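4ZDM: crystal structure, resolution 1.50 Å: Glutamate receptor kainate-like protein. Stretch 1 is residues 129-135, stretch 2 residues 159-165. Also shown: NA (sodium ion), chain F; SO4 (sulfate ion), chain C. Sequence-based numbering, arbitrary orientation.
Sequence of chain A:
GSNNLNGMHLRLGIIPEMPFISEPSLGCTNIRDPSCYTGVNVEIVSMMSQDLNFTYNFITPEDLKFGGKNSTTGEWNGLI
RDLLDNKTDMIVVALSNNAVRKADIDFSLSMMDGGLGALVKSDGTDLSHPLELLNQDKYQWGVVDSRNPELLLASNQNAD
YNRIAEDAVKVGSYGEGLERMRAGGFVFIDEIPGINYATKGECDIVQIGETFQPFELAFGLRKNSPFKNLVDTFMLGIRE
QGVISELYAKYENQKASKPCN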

ATOM      1  N   HIS A 129     -36.316  28.651  -8.103  1.00 26.97           N
ATOM      2  CA  HIS A 129     -35.309  28.529  -7.046  1.00 29.76           C
ATOM      3  C   HIS A 129     -35.375  27.117  -6.510  1.00 24.66           C
ATOM      4  O   HIS A 129     -36.443  26.548  -6.444  1.00 25.66           O
ATOM      5  CB  HIS A 129     -35.534  29.506  -5.893  1.00 36.13           C
ATOM      6  CG  HIS A 129     -35.818  30.904  -6.333  1.00 49.40           C
ATOM      7  ND1 HIS A 129     -34.833  31.752  -6.792  1.00 52.56           N
ATOM      8  CD2 HIS A 129     -36.977  31.604  -6.386  1.00 52.99           C
ATOM      9  CE1 HIS A 129     -35.374  32.916  -7.107  1.00 55.67           C
ATOM     10  NE2 HIS A 129     -36.673  32.850  -6.875  1.00 55.17           N
ATOM     11  N   PRO A 130     -34.228  26.531  -6.139  1.00 24.11           N
ATOM     12  CA  PRO A 130     -34.253  25.145  -5.650  1.00 18.92           C
ATOM     13  C   PRO A 130     -35.148  24.854  -4.461  1.00 30.00           C
ATOM     14  O   PRO A 130     -35.744  23.769  -4.383  1.00 24.18           O
ATOM     15  CB  PRO A 130     -32.787  24.894  -5.278  1.00 21.60           C
ATOM     16  CG  PRO A 130     -32.022  25.798  -6.139  1.00 25.30           C
ATOM     17  CD  PRO A 130     -32.854  27.032  -6.278  1.00 25.26           C
ATOM     18  N   LEU A 131     -35.270  25.783  -3.525  1.00 25.24           N
ATOM     19  CA  LEU A 131     -36.115  25.507  -2.376  1.00 24.43           C
ATOM     20  C   LEU A 131     -37.607  25.453  -2.732  1.00 26.06           C
ATOM     21  O   LEU A 131     -38.392  24.951  -1.930  1.00 24.93           O
ATOM     22  CB  LEU A 131     -35.847  26.539  -1.278  1.00 24.39           C
ATOM     23  CG  LEU A 131     -34.489  26.331  -0.611  1.00 27.68           C
ATOM     24  CD1 LEU A 131     -34.285  27.365   0.456  1.00 32.75           C
ATOM     25  CD2 LEU A 131     -34.398  24.956  -0.009  1.00 24.25           C
ATOM     26  N   GLU A 132     -37.985  25.898  -3.928  1.00 23.04           N
ATOM     27  CA  GLU A 132     -39.382  25.771  -4.375  1.00 23.65           C
ATOM     28  C   GLU A 132     -39.766  24.285  -4.468  1.00 23.63           C
ATOM     29  O   GLU A 132     -40.957  23.959  -4.527  1.00 24.14           O
ATOM     30  CB  GLU A 132     -39.603  26.487  -5.712  1.00 32.69           C
ATOM     31  CG  GLU A 132     -39.522  28.013  -5.580  1.00 32.28           C
ATOM     32  CD  GLU A 132     -39.666  28.750  -6.893  1.00 45.01           C
ATOM     33  OE1 GLU A 132     -39.727  28.111  -7.965  1.00 40.97           O
ATOM     34  OE2 GLU A 132     -39.716  29.997  -6.839  1.00 50.39           O
ATOM     35  N   LEU A 133     -38.776  23.374  -4.477  1.00 22.94           N
ATOM     36  CA  LEU A 133     -39.084  21.931  -4.515  1.00 19.17           C
ATOM     37  C   LEU A 133     -39.915  21.480  -3.334  1.00 24.43           C
ATOM     38  O   LEU A 133     -40.702  20.518  -3.413  1.00 23.59           O
ATOM     39  CB  LEU A 133     -37.793  21.094  -4.585  1.00 23.85           C
ATOM     40  CG  LEU A 133     -37.071  21.092  -5.924  1.00 23.22           C
ATOM     41  CD1 LEU A 133     -35.679  20.520  -5.718  1.00 22.89           C
ATOM     42  CD2 LEU A 133     -37.860  20.284  -6.926  1.00 25.98           C
ATOM     43  N   LEU A 134     -39.784  22.209  -2.239  1.00 22.66           N
ATOM     44  CA  LEU A 134     -40.440  21.807  -1.021  1.00 21.26           C
ATOM     45  C   LEU A 134     -41.915  22.115  -1.037  1.00 27.48           C
ATOM     46  O   LEU A 134     -42.604  21.655  -0.152  1.00 25.40           O
ATOM     47  CB  LEU A 134     -39.802  22.478   0.198  1.00 26.67           C
ATOM     48  CG  LEU A 134     -38.337  22.115   0.412  1.00 23.03           C
ATOM     49  CD1 LEU A 134     -37.782  22.929   1.530  1.00 25.75           C
ATOM     50  CD2 LEU A 134     -38.238  20.669   0.716  1.00 26.61           C
ATOM     51  N   ASN A 135     -42.408  22.863  -2.017  1.00 26.81           N
ATOM     52  CA  ASN A 135     -43.823  23.264  -1.965  1.00 37.86           C
ATOM     53  C   ASN A 135     -44.608  22.863  -3.199  1.00 40.71           C
ATOM     54  O   ASN A 135     -45.595  23.499  -3.527  1.00 39.22           O
ATOM     55  CB  ASN A 135     -43.907  24.763  -1.763  1.00 51.05           C
ATOM     56  CG  ASN A 135     -42.995  25.234  -0.660  1.00 67.59           C
ATOM     57  OD1 ASN A 135     -43.264  24.989   0.520  1.00 74.40           O
ATOM     58  ND2 ASN A 135     -41.890  25.890  -1.033  1.00 70.69           N
ATOM     59  N   ALA A 159     -32.469  24.341   8.006  1.00 25.85           N
ATOM     60  CA  ALA A 159     -33.340  23.193   8.026  1.00 21.56           C
ATOM     61  C   ALA A 159     -34.083  22.946   6.694  1.00 23.49           C
ATOM     62  O   ALA A 159     -34.477  21.818   6.458  1.00 21.97           O
ATOM     63  CB  ALA A 159     -34.363  23.339   9.173  1.00 27.91           C
ATOM     64  N   ASP A 160     -34.256  23.950   5.820  1.00 24.67           N
ATOM     65  CA  ASP A 160     -34.898  23.671   4.515  1.00 29.29           C
ATOM     66  C   ASP A 160     -33.963  22.824   3.615  1.00 22.21           C
ATOM     67  O   ASP A 160     -34.446  21.981   2.880  1.00 22.07           O
ATOM     68  CB  ASP A 160     -35.281  24.942   3.737  1.00 35.14           C
ATOM     69  CG  ASP A 160     -36.390  25.755   4.395  1.00 43.95           C
ATOM     70  OD1 ASP A 160     -37.308  25.173   4.994  1.00 30.40           O
ATOM     71  OD2 ASP A 160     -36.343  27.001   4.286  1.00 51.73           O
ATOM     72  N   TYR A 161     -32.655  23.105   3.626  1.00 22.76           N
ATOM     73  CA  TYR A 161     -31.701  22.246   2.907  1.00 23.52           C
ATOM     74  C   TYR A 161     -31.709  20.846   3.524  1.00 16.20           C
ATOM     75  O   TYR A 161     -31.603  19.838   2.832  1.00 20.95           O
ATOM     76  CB  TYR A 161     -30.298  22.874   2.921  1.00 22.55           C
ATOM     77  CG  TYR A 161     -30.115  24.038   1.969  1.00 28.36           C
ATOM     78  CD1 TYR A 161     -30.689  24.025   0.705  1.00 24.17           C
ATOM     79  CD2 TYR A 161     -29.294  25.114   2.302  1.00 24.20           C
ATOM     80  CE1 TYR A 161     -30.512  25.090  -0.175  1.00 26.42           C
ATOM     81  CE2 TYR A 161     -29.089  26.166   1.410  1.00 22.78           C
ATOM     82  CZ  TYR A 161     -29.702  26.154   0.184  1.00 26.81           C
ATOM     83  OH  TYR A 161     -29.496  27.198  -0.713  1.00 27.64           O
ATOM     84  N   ASN A 162     -31.848  20.760   4.859  1.00 21.57           N
ATOM     85  CA  ASN A 162     -31.934  19.454   5.495  1.00 20.92           C
ATOM     86  C   ASN A 162     -33.125  18.691   4.944  1.00 22.85           C
ATOM     87  O   ASN A 162     -33.050  17.490   4.712  1.00 21.25           O
ATOM     88  CB  ASN A 162     -32.111  19.528   7.029  1.00 20.66           C
ATOM     89  CG  ASN A 162     -30.990  20.269   7.784  1.00 28.77           C
ATOM     90  OD1 ASN A 162     -31.215  20.712   8.924  1.00 23.65           O
ATOM     91  ND2 ASN A 162     -29.805  20.379   7.213  1.00 22.44           N
ATOM     92  N   ARG A 163     -34.234  19.404   4.749  1.00 20.54           N
ATOM     93  CA  ARG A 163     -35.470  18.777   4.274  1.00 24.58           C
ATOM     94  C   ARG A 163     -35.302  18.331   2.815  1.00 22.09           C
ATOM     95  O   ARG A 163     -35.790  17.282   2.423  1.00 21.54           O
ATOM     96  CB  ARG A 163     -36.644  19.759   4.424  1.00 25.70           C
ATOM     97  CG  ARG A 163     -38.007  19.222   3.993  1.00 32.09           C
ATOM     98  CD  ARG A 163     -38.850  18.721   5.169  1.00 31.26           C
ATOM     99  NE  ARG A 163     -39.989  18.003   4.629  1.00 23.47           N
ATOM    100  CZ  ARG A 163     -41.240  18.468   4.598  1.00 22.12           C
ATOM    101  NH1 ARG A 163     -41.509  19.647   5.098  1.00 23.11           N
ATOM    102  NH2 ARG A 163     -42.189  17.753   4.070  1.00 21.49           N
ATOM    103  N   ILE A 164     -34.633  19.154   2.018  1.00 20.14           N
ATOM    104  CA  ILE A 164     -34.285  18.731   0.651  1.00 16.56           C
ATOM    105  C   ILE A 164     -33.541  17.380   0.667  1.00 21.13           C
ATOM    106  O   ILE A 164     -33.835  16.492  -0.130  1.00 19.39           O
ATOM    107  CB  ILE A 164     -33.462  19.834  -0.029  1.00 18.56           C
ATOM    108  CG1 ILE A 164     -34.314  21.069  -0.322  1.00 23.80           C
ATOM    109  CG2 ILE A 164     -32.809  19.262  -1.307  1.00 19.74           C
ATOM    110  CD1 ILE A 164     -35.247  20.916  -1.510  1.00 23.92           C
ATOM    111  N   ALA A 165     -32.552  17.189   1.548  1.00 18.02           N
ATOM    112  CA  ALA A 165     -31.805  15.944   1.535  1.00 19.12           C
ATOM    113  C   ALA A 165     -32.676  14.807   2.016  1.00 19.58           C
ATOM    114  O   ALA A 165     -32.600  13.703   1.488  1.00 22.62           O
ATOM    115  CB  ALA A 165     -30.574  16.067   2.390  1.00 21.89           C
TER
HETATM  116 NA    NA F 305     -38.075  23.134   5.456  1.00 44.47          NA
HETATM  117  S   SO4 C 302     -26.437  29.732  -0.472  0.70 37.25           S
HETATM  118  O1  SO4 C 302     -27.176  30.460  -1.520  0.70 30.27           O
HETATM  119  O2  SO4 C 302     -27.290  28.625   0.008  0.70 26.90           O
HETATM  120  O3  SO4 C 302     -25.100  29.417  -1.028  0.70 22.80           O
HETATM  121  O4  SO4 C 302     -26.171  30.577   0.688  0.70 37.14           O
HETATM  122  O   HOH W   1     -40.118  22.364   5.401  1.00 40.87           O

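A short 3-10 segment, residues 130-134, packs against the helix of residues 159-165, which continues later in the chain, and no hydrogen bond crosses between them. Each segment keeps its own backbone hydrogen bonds, as in Leu134 N to Leu131 O at 3.1 Å and Ile164 N to Asp160 O at 3.0 Å, and the contact between them, which buries 344 Å² in all, is mostly made by side chains.

Ala159 stays out of reach, so the contact begins at Asp160. Its CA-to-CB bond points toward the 3-10 segment, and Asp160 CB lies 3.8 Å from Leu131 CD2 and 3.9 Å from Leu134 CD1. Asp160 OD1 binds the sodium ion NA at 2.2 Å, so the acid borders the leucines while its OD1 holds the metal.

Tyr161 starts away, yet its ring returns far enough for Tyr161 CD1 to meet Leu131 CD2 at 3.9 Å. At the far end of the ring, Tyr161 OH donates to sulfate O2 at 2.7 Å. Asn162 contributes nothing here.

Arg163 likewise combines an apolar contact with a polar one. Arg163 CG packs 3.6 Å from Leu134 CD2, while the guanidinium extends onward and Arg163 NH1 donates to the O atom of water 1, 3.1 Å away, which also coordinates the sodium.

Ile164 is the buried centre. With chi1 and chi2 both m, Ile164 CD1 comes within 3.7 Å of Leu134 CD2 and 4.0 Å of Leu133 CB, while Ile164 CG1 lies 3.9 Å from Leu131 CD2. One branched side chain therefore touches three leucines, all m,t rotamers. Leu134, pointing toward the helix, gives up the most area, 81 Å²; Leu131 starts sideways but brings its end in. Ala165, one residue on, is already beyond reach.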